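Tail fiber protein (Acinetobacter phage AM24, PDB 5W5P) probably recognises the capsular polysaccharide of Acinetobacter baumannii, as a trimeric tailspike built round a long parallel beta-helix. Local coordinates at residues L315-G320 and Y337-N342; S319-K324 and P347-L352; D534-A539 and I571-T576. All blocks are in the same frame, centred on the assembly; numbering follows the deposited sequence.

Interaction 1 (L315-G320 and Y337-N342)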
loop_
_atom_site.group_PDB
_atom_site.type_symbol
_atom_site.label_atom_id
_atom_site.label_comp_id
_atom_site.label_asym_id
_atom_site.label_seq_id
_atom_site.Cartn_x
_atom_site.Cartn_y
_atom_site.Cartn_z
ATOM N N LEU A 315 1.945 13.172 -3.974
ATOM C CA LEU A 315 2.424 14.490 -3.581
ATOM C C LEU A 315 1.324 15.499 -3.881
ATOM O O LEU A 315 0.742 15.476 -4.971
ATOM C CB LEU A 315 3.711 14.851 -4.321
ATOM C CG LEU A 315 4.155 16.312 -4.425
ATOM C CD1 LEU A 315 4.778 16.787 -3.138
ATOM C CD2 LEU A 315 5.149 16.457 -5.568
ATOM N N TRP A 316 1.023 16.363 -2.908
ATOM C CA TRP A 316 -0.052 17.356 -3.029
ATOM C C TRP A 316 0.415 18.631 -2.325
ATOM O O TRP A 316 0.205 18.800 -1.119
ATOM C CB TRP A 316 -1.354 16.829 -2.439
ATOM C CG TRP A 316 -2.569 17.599 -2.844
ATOM C CD1 TRP A 316 -3.282 18.478 -2.073
ATOM C CD2 TRP A 316 -3.230 17.552 -4.113
ATOM N NE1 TRP A 316 -4.340 18.984 -2.789
ATOM C CE2 TRP A 316 -4.335 18.426 -4.042
ATOM C CE3 TRP A 316 -2.997 16.857 -5.303
ATOM C CZ2 TRP A 316 -5.199 18.625 -5.119
ATOM C CZ3 TRP A 316 -3.855 17.055 -6.373
ATOM C CH2 TRP A 316 -4.941 17.933 -6.275
ATOM N N GLU A 317 1.039 19.527 -3.087
ATOM C CA GLU A 317 1.666 20.727 -2.551
ATOM C C GLU A 317 1.094 21.966 -3.226
ATOM O O GLU A 317 0.833 21.958 -4.435
ATOM C CB GLU A 317 3.186 20.674 -2.746
ATOM C CG GLU A 317 3.977 21.618 -1.859
ATOM C CD GLU A 317 5.456 21.285 -1.847
ATOM O OE1 GLU A 317 5.855 20.345 -2.567
ATOM O OE2 GLU A 317 6.217 21.957 -1.117
ATOM N N SER A 318 0.907 23.028 -2.437
ATOM C CA SER A 318 0.414 24.313 -2.940
ATOM C C SER A 318 -0.857 24.130 -3.759
ATOM O O SER A 318 -1.073 24.796 -4.772
ATOM C CB SER A 318 1.488 25.034 -3.758
ATOM O OG SER A 318 2.696 25.131 -3.026
ATOM N N SER A 319 -1.709 23.224 -3.309
ATOM C CA SER A 319 -2.843 22.768 -4.096
ATOM C C SER A 319 -4.153 23.056 -3.361
ATOM O O SER A 319 -4.181 23.725 -2.324
ATOM C CB SER A 319 -2.682 21.281 -4.409
ATOM O OG SER A 319 -1.700 21.073 -5.410
ATOM N N GLY A 320 -5.243 22.542 -3.911
ATOM C CA GLY A 320 -6.572 22.739 -3.362
ATOM C C GLY A 320 -7.068 21.539 -2.586
ATOM O O GLY A 320 -6.310 20.886 -1.862
ATOM N N TYR A 337 1.439 12.843 0.911
ATOM C CA TYR A 337 2.292 13.956 1.310
ATOM C C TYR A 337 1.549 15.242 0.968
ATOM O O TYR A 337 1.440 15.610 -0.209
ATOM C CB TYR A 337 3.647 13.870 0.601
ATOM C CG TYR A 337 4.638 14.986 0.889
ATOM C CD1 TYR A 337 4.504 16.234 0.291
ATOM C CD2 TYR A 337 5.735 14.774 1.717
ATOM C CE1 TYR A 337 5.408 17.244 0.534
ATOM C CE2 TYR A 337 6.651 15.782 1.963
ATOM C CZ TYR A 337 6.483 17.015 1.367
ATOM O OH TYR A 337 7.388 18.026 1.602
ATOM N N PHE A 338 1.024 15.909 1.991
ATOM C CA PHE A 338 0.371 17.200 1.845
ATOM C C PHE A 338 1.249 18.284 2.453
ATOM O O PHE A 338 1.780 18.115 3.557
ATOM C CB PHE A 338 -0.999 17.202 2.519
ATOM C CG PHE A 338 -1.931 16.146 2.012
ATOM C CD1 PHE A 338 -2.628 16.332 0.829
ATOM C CD2 PHE A 338 -2.127 14.972 2.726
ATOM C CE1 PHE A 338 -3.500 15.361 0.359
ATOM C CE2 PHE A 338 -2.997 13.999 2.267
ATOM C CZ PHE A 338 -3.684 14.190 1.081
ATOM N N GLU A 339 1.398 19.396 1.732
ATOM C CA GLU A 339 2.259 20.487 2.184
ATOM C C GLU A 339 1.734 21.814 1.656
ATOM O O GLU A 339 1.690 22.021 0.439
ATOM C CB GLU A 339 3.703 20.269 1.725
ATOM C CG GLU A 339 4.672 21.341 2.200
ATOM C CD GLU A 339 4.700 21.471 3.713
ATOM O OE1 GLU A 339 4.712 20.429 4.402
ATOM O OE2 GLU A 339 4.714 22.614 4.215
ATOM N N GLY A 340 1.349 22.705 2.570
ATOM C CA GLY A 340 1.004 24.080 2.252
ATOM C C GLY A 340 -0.032 24.273 1.165
ATOM O O GLY A 340 0.234 24.951 0.168
ATOM N N ASN A 341 -1.219 23.701 1.348
ATOM C CA ASN A 341 -2.284 23.762 0.355
ATOM C C ASN A 341 -3.296 24.830 0.756
ATOM O O ASN A 341 -3.902 24.738 1.828
ATOM C CB ASN A 341 -2.954 22.395 0.216
ATOM C CG ASN A 341 -1.982 21.317 -0.227
ATOM O OD1 ASN A 341 -1.546 21.302 -1.378
ATOM N ND2 ASN A 341 -1.633 20.410 0.685
ATOM N N ASN A 342 -3.479 25.835 -0.106
ATOM C CA ASN A 342 -4.386 26.943 0.183
ATOM C C ASN A 342 -4.922 27.599 -1.088
ATOM O O ASN A 342 -4.767 28.810 -1.279
ATOM C CB ASN A 342 -3.686 27.994 1.050
ATOM C CG ASN A 342 -4.646 29.072 1.561
ATOM O OD1 ASN A 342 -5.842 28.825 1.729
ATOM N ND2 ASN A 342 -4.122 30.274 1.796
HETATM O O HOH W 1 7.999 19.996 -0.691
#
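Trp316 and Asn341 cross at about a right angle, the indole and amide planes turned 39° apart, and the small amide ties the two backbones together. A chi1 of -60° sets Asn341 CG anti to the carbonyl carbon, beside the backbone N; the amide reaches the turn after strand 315-317. Its OD1 accepts Ser319 N at 2.7 Å, in the carbonyl plane and on a lone pair. Its ND2 donates to Trp316 O at 3.0 Å; that oxygen lies in the amide plane, while the donor stands above the plane of the Trp316 carbonyl. Glu339 N reaches Trp316 O from the opposite face at 3.1 Å, so the oxygen is gripped from both faces. The amide is held in rotation by its own two bonds.

The indole is steadied in turn by a nearly straight bond (178°) from Trp316 NE1 to Gly320 O at 2.9 Å, and Ser319 CB rests over one of its faces near the rim. Phe338 CD1 touches Trp316 CB at 3.5 Å, and Trp316 CD1 lies in plane at the edge of the Phe338 ring, the two rings oblique.

On the other face of the strand pair the side chains run side by side. Leu315 CD1 touches Tyr337 CD1 at 3.5 Å, and Glu317 lies alongside Glu339. A water donates to Glu317 OE2 at 2.7 Å and is also hydrogen-bonded to Tyr337 OH.

This in-register ladder, continued by Trp316 N to Tyr337 O and Ser318 N to Glu339 O, is the stacking of successive coils in a parallel beta-helix. Strand 288-290 flanks strand 315-317, and strand 365-375 pairs with strand 331-339 on its other side. Phe322 packs edge-to-face against Trp316 and Phe338, whereas Leu315 and Tyr337 pack on Asn281 and Val308 of the second subunit.

Interaction 2 (S319-K324 and P347-L352)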
loop_
_atom_site.group_PDB
_atom_site.type_symbol
_atom_site.label_atom_id
_atom_site.label_comp_id
_atom_site.label_asym_id
_atom_site.label_seq_id
_atom_site.Cartn_x
_atom_site.Cartn_y
_atom_site.Cartn_z
ATOM N N SER A 319 -1.709 23.224 -3.309
ATOM C CA SER A 319 -2.843 22.768 -4.096
ATOM C C SER A 319 -4.153 23.056 -3.361
ATOM O O SER A 319 -4.181 23.725 -2.324
ATOM C CB SER A 319 -2.682 21.281 -4.409
ATOM O OG SER A 319 -1.700 21.073 -5.410
ATOM N N GLY A 320 -5.243 22.542 -3.911
ATOM C CA GLY A 320 -6.572 22.739 -3.362
ATOM C C GLY A 320 -7.068 21.539 -2.586
ATOM O O GLY A 320 -6.310 20.886 -1.862
ATOM N N VAL A 321 -8.362 21.248 -2.736
ATOM C CA VAL A 321 -8.952 20.092 -2.072
ATOM C C VAL A 321 -8.517 18.833 -2.811
ATOM O O VAL A 321 -8.765 18.686 -4.014
ATOM C CB VAL A 321 -10.482 20.212 -2.016
ATOM C CG1 VAL A 321 -11.117 18.885 -1.601
ATOM C CG2 VAL A 321 -10.887 21.319 -1.059
ATOM N N PHE A 322 -7.857 17.919 -2.092
ATOM C CA PHE A 322 -7.331 16.720 -2.733
ATOM C C PHE A 322 -8.438 15.744 -3.113
ATOM O O PHE A 322 -8.307 15.016 -4.106
ATOM C CB PHE A 322 -6.313 16.033 -1.821
ATOM C CG PHE A 322 -5.871 14.685 -2.322
ATOM C CD1 PHE A 322 -5.089 14.580 -3.468
ATOM C CD2 PHE A 322 -6.245 13.524 -1.660
ATOM C CE1 PHE A 322 -4.684 13.345 -3.943
ATOM C CE2 PHE A 322 -5.849 12.281 -2.128
ATOM C CZ PHE A 322 -5.066 12.190 -3.271
ATOM N N ALA A 323 -9.522 15.700 -2.338
ATOM C CA ALA A 323 -10.577 14.731 -2.615
ATOM C C ALA A 323 -11.865 15.207 -1.954
ATOM O O ALA A 323 -11.958 15.248 -0.723
ATOM C CB ALA A 323 -10.192 13.346 -2.129
ATOM N N LYS A 324 -12.855 15.553 -2.766
ATOM C CA LYS A 324 -14.175 15.899 -2.268
ATOM C C LYS A 324 -15.049 14.728 -2.727
ATOM O O LYS A 324 -15.500 14.661 -3.874
ATOM C CB LYS A 324 -14.660 17.248 -2.799
ATOM C CG LYS A 324 -16.159 17.533 -2.601
ATOM C CD LYS A 324 -16.655 18.900 -3.128
ATOM C CE LYS A 324 -17.738 19.463 -2.229
ATOM N NZ LYS A 324 -19.010 18.743 -2.506
ATOM N N PRO A 347 -10.052 27.025 0.558
ATOM C CA PRO A 347 -10.445 28.132 1.446
ATOM C C PRO A 347 -11.928 28.155 1.788
ATOM O O PRO A 347 -12.300 28.750 2.807
ATOM C CB PRO A 347 -10.030 29.379 0.657
ATOM C CG PRO A 347 -8.936 28.907 -0.228
ATOM C CD PRO A 347 -9.333 27.521 -0.631
ATOM N N THR A 348 -12.786 27.523 0.988
ATOM C CA THR A 348 -14.212 27.497 1.298
ATOM C C THR A 348 -14.612 26.235 2.064
ATOM O O THR A 348 -15.278 26.323 3.099
ATOM C CB THR A 348 -15.039 27.623 0.015
ATOM O OG1 THR A 348 -14.789 28.897 -0.591
ATOM C CG2 THR A 348 -16.524 27.512 0.329
ATOM N N LEU A 349 -14.216 25.059 1.572
ATOM C CA LEU A 349 -14.526 23.819 2.276
ATOM C C LEU A 349 -13.694 23.648 3.539
ATOM O O LEU A 349 -14.127 22.946 4.458
ATOM C CB LEU A 349 -14.317 22.623 1.348
ATOM C CG LEU A 349 -15.146 22.667 0.062
ATOM C CD1 LEU A 349 -14.921 21.415 -0.767
ATOM C CD2 LEU A 349 -16.627 22.848 0.387
ATOM N N LYS A 350 -12.521 24.283 3.600
ATOM C CA LYS A 350 -11.637 24.252 4.768
ATOM C C LYS A 350 -11.291 22.818 5.164
ATOM O O LYS A 350 -11.409 22.418 6.323
ATOM C CB LYS A 350 -12.245 25.026 5.939
ATOM C CG LYS A 350 -12.365 26.510 5.673
ATOM C CD LYS A 350 -12.947 27.234 6.867
ATOM C CE LYS A 350 -13.046 28.727 6.614
ATOM N NZ LYS A 350 -11.730 29.316 6.255
ATOM N N CYS A 351 -10.859 22.041 4.177
ATOM C CA CYS A 351 -10.432 20.672 4.407
ATOM C C CYS A 351 -9.616 20.205 3.210
ATOM O O CYS A 351 -9.756 20.729 2.102
ATOM C CB CYS A 351 -11.627 19.741 4.646
ATOM S SG CYS A 351 -12.667 19.425 3.204
ATOM N N LEU A 352 -8.748 19.222 3.455
ATOM C CA LEU A 352 -8.015 18.576 2.377
ATOM C C LEU A 352 -8.825 17.462 1.735
ATOM O O LEU A 352 -8.705 17.226 0.526
ATOM C CB LEU A 352 -6.696 18.016 2.906
ATOM C CG LEU A 352 -5.525 18.994 2.862
ATOM C CD1 LEU A 352 -4.341 18.424 3.611
ATOM C CD2 LEU A 352 -5.158 19.314 1.411
#
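At a corner of the parallel beta-helix, where the chain turns at Phe322, Val321 and Phe322 meet the chain that leads from Leu349 to Leu352 in the next coil. The backbone bond at this corner runs from Phe322 N to Leu352 O at 2.8 Å. Ala323 N approaches the same oxygen in a weak bond of 3.3 Å, and one carbonyl thereby serves two consecutive amides of the corner.

Val321 straddles the carbonyls of the facing chain. CG1 lies 3.6 Å from Leu352 O; CG2, anti to the carbonyl carbon of its own residue, lies 3.4 Å from Cys351 O. The same CG2 touches Leu349 CD1 at 4.0 Å, the two side chains crossing at about a right angle. Leu349 closes the short helix and points its CB toward the corner. Its CD1 also meets the aliphatic part of Lys324, 3.7 Å from CE, again crosswise, while the amine of Lys324 goes on to a salt bridge with Asp299. Further back, Leu352 CD2 packs on Gly320 O at 3.8 Å.

Strand 294-298 pairs with strand 321-328 on one side. On the other, strand 353-354 begins directly after Leu352, and helix 346-349 contributes Leu346, which packs on both Val321 and Leu352.

Interaction 3 (D534-A539 and I571-T576)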
loop_
_atom_site.group_PDB
_atom_site.type_symbol
_atom_site.label_atom_id
_atom_site.label_comp_id
_atom_site.label_asym_id
_atom_site.label_seq_id
_atom_site.Cartn_x
_atom_site.Cartn_y
_atom_site.Cartn_z
ATOM N N ASP A 534 13.646 -7.517 45.011
ATOM C CA ASP A 534 12.330 -8.044 45.342
ATOM C C ASP A 534 11.288 -6.933 45.300
ATOM O O ASP A 534 11.538 -5.807 45.734
ATOM C CB ASP A 534 12.340 -8.689 46.732
ATOM C CG ASP A 534 13.353 -9.817 46.854
ATOM O OD1 ASP A 534 13.755 -10.384 45.817
ATOM O OD2 ASP A 534 13.743 -10.142 47.995
ATOM N N VAL A 535 10.114 -7.253 44.763
ATOM C CA VAL A 535 8.977 -6.343 44.763
ATOM C C VAL A 535 7.807 -7.042 45.441
ATOM O O VAL A 535 7.618 -8.253 45.287
ATOM C CB VAL A 535 8.599 -5.887 43.338
ATOM C CG1 VAL A 535 9.642 -4.904 42.813
ATOM C CG2 VAL A 535 8.449 -7.085 42.412
ATOM N N TYR A 536 7.023 -6.278 46.190
ATOM C CA TYR A 536 5.998 -6.837 47.055
ATOM C C TYR A 536 4.609 -6.485 46.542
ATOM O O TYR A 536 4.411 -5.461 45.881
ATOM C CB TYR A 536 6.192 -6.345 48.490
ATOM C CG TYR A 536 7.637 -6.422 48.932
ATOM C CD1 TYR A 536 8.191 -7.630 49.348
ATOM C CD2 TYR A 536 8.454 -5.296 48.918
ATOM C CE1 TYR A 536 9.515 -7.714 49.747
ATOM C CE2 TYR A 536 9.781 -5.373 49.315
ATOM C CZ TYR A 536 10.305 -6.587 49.729
ATOM O OH TYR A 536 11.621 -6.679 50.128
ATOM N N VAL A 537 3.649 -7.357 46.850
ATOM C CA VAL A 537 2.277 -7.237 46.381
ATOM C C VAL A 537 1.345 -7.179 47.583
ATOM O O VAL A 537 1.509 -7.936 48.547
ATOM C CB VAL A 537 1.890 -8.411 45.456
ATOM C CG1 VAL A 537 0.399 -8.378 45.135
ATOM C CG2 VAL A 537 2.723 -8.391 44.182
ATOM N N ALA A 538 0.370 -6.276 47.522
ATOM C CA ALA A 538 -0.765 -6.262 48.433
ATOM C C ALA A 538 -2.037 -6.406 47.609
ATOM O O ALA A 538 -2.227 -5.682 46.627
ATOM C CB ALA A 538 -0.802 -4.978 49.262
ATOM N N ALA A 539 -2.891 -7.344 47.999
ATOM C CA ALA A 539 -4.122 -7.649 47.289
ATOM C C ALA A 539 -5.334 -7.336 48.158
ATOM O O ALA A 539 -5.267 -7.356 49.389
ATOM C CB ALA A 539 -4.162 -9.122 46.869
ATOM N N ILE A 571 -3.207 -13.870 50.635
ATOM C CA ILE A 571 -2.126 -14.117 49.688
ATOM C C ILE A 571 -0.887 -14.560 50.451
ATOM O O ILE A 571 -0.704 -14.232 51.628
ATOM C CB ILE A 571 -1.804 -12.892 48.794
ATOM C CG1 ILE A 571 -1.307 -11.708 49.628
ATOM C CG2 ILE A 571 -3.013 -12.498 47.954
ATOM C CD1 ILE A 571 -0.958 -10.494 48.787
ATOM N N GLU A 572 -0.037 -15.323 49.765
ATOM C CA GLU A 572 1.197 -15.849 50.334
ATOM C C GLU A 572 2.299 -15.761 49.290
ATOM O O GLU A 572 2.091 -16.146 48.135
ATOM C CB GLU A 572 1.019 -17.299 50.800
ATOM C CG GLU A 572 2.323 -18.005 51.123
ATOM C CD GLU A 572 2.153 -19.499 51.345
ATOM O OE1 GLU A 572 1.108 -20.052 50.943
ATOM O OE2 GLU A 572 3.072 -20.118 51.925
ATOM N N ARG A 573 3.462 -15.251 49.688
ATOM C CA ARG A 573 4.600 -15.127 48.788
ATOM C C ARG A 573 5.409 -16.421 48.813
ATOM O O ARG A 573 5.845 -16.865 49.882
ATOM C CB ARG A 573 5.481 -13.938 49.169
ATOM C CG ARG A 573 6.798 -13.893 48.400
ATOM C CD ARG A 573 7.686 -12.737 48.838
ATOM N NE ARG A 573 7.632 -11.624 47.893
ATOM C CZ ARG A 573 8.548 -11.375 46.962
ATOM N NH1 ARG A 573 9.614 -12.154 46.836
ATOM N NH2 ARG A 573 8.401 -10.337 46.155
ATOM N N VAL A 574 5.597 -17.023 47.641
ATOM C CA VAL A 574 6.409 -18.224 47.477
ATOM C C VAL A 574 7.454 -17.911 46.416
ATOM O O VAL A 574 7.121 -17.755 45.233
ATOM C CB VAL A 574 5.569 -19.445 47.082
ATOM C CG1 VAL A 574 6.463 -20.657 46.860
ATOM C CG2 VAL A 574 4.528 -19.738 48.145
ATOM N N GLY A 575 8.716 -17.830 46.833
ATOM C CA GLY A 575 9.777 -17.382 45.956
ATOM C C GLY A 575 9.512 -15.968 45.489
ATOM O O GLY A 575 9.540 -15.029 46.290
ATOM N N THR A 576 9.245 -15.805 44.195
ATOM C CA THR A 576 8.806 -14.535 43.644
ATOM C C THR A 576 7.315 -14.521 43.341
ATOM O O THR A 576 6.785 -13.480 42.940
ATOM C CB THR A 576 9.595 -14.204 42.370
ATOM O OG1 THR A 576 9.613 -15.347 41.505
ATOM C CG2 THR A 576 11.025 -13.804 42.713
HETATM O O HOH W 2 10.092 -9.938 43.552
#
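Arg573 provides the polar part of the contact, sending its guanidinium toward the backbone at Val535. NH2 comes within 2.4 Å of Val535 O, which lies at the edge of the guanidinium near its plane. The distance is too short and the angle at the hydrogen, 116°, too bent for the details of this hydrogen bond to be trusted. A water makes a second link: it accepts Val535 N at 2.9 Å and Arg573 NH2 at 3.1 Å, lying in the guanidinium plane. The side chain bends at chi3, and NE is held by Tyr578 OH, a hydrogen bond that helps direct the group. Asp534 OD1 stands 4.6 Å from Arg573 NH1, not in contact, yet its negative charge would be expected to steady the arginine.

The tyrosine adds a looser, oblique contact. Tyr536 CD1 lies 4.2 Å from Arg573 NH2, with ring and guanidinium planes 54° apart, and the Tyr536 hydroxyl is hydrogen-bonded to Val551 O of the third subunit.

The strands exchange no backbone bonds. Within this chain, strand 535-546 is an outermost strand of one antiparallel sheet, strand 569-574 belongs to another, and their short segments run 8.5 Å apart and nearly antiparallel. The bridging falls to the side chains of Arg573 and Ile571, an arrangement resembling a beta-sandwich, in the C-terminal domain beyond the beta-helix.

Apolar contacts fill the other end. In Ile571, chi1 of 63° puts CG1 between the backbone N and the carbonyl carbon, and the CD1 it carries lies 3.6 Å from Val537 O. Ile571 CG2 meets Ala539 CB at 3.7 Å, the CB of each residue pointing toward the other strand. Ala539 also packs on Val517 and Leu519 of strand 509-523, and Ile571 on Leu580 of strand 577-582.

From the N terminus, interaction 1 opens first, at 315-320, and interaction 2 opens from the same part of the chain, sharing Ser319 and Gly320. Interaction 1 closes at 337-342 and interaction 2 a few residues later at 347-352, so the two loops cross rather than nest, and each spans roughly one coil of the beta-helix. Their centres are 10 Å apart, and they meet directly where Asn342 packs on Pro347 and Phe338 on Leu352, joining a strand face to the neighbouring corner. Interaction 3 follows in series, closing a separate loop from 534-539 to 571-576. Its centre lies 58 and 59 Å from those of interactions 1 and 2, and it joins two sheets of the C-terminal domain.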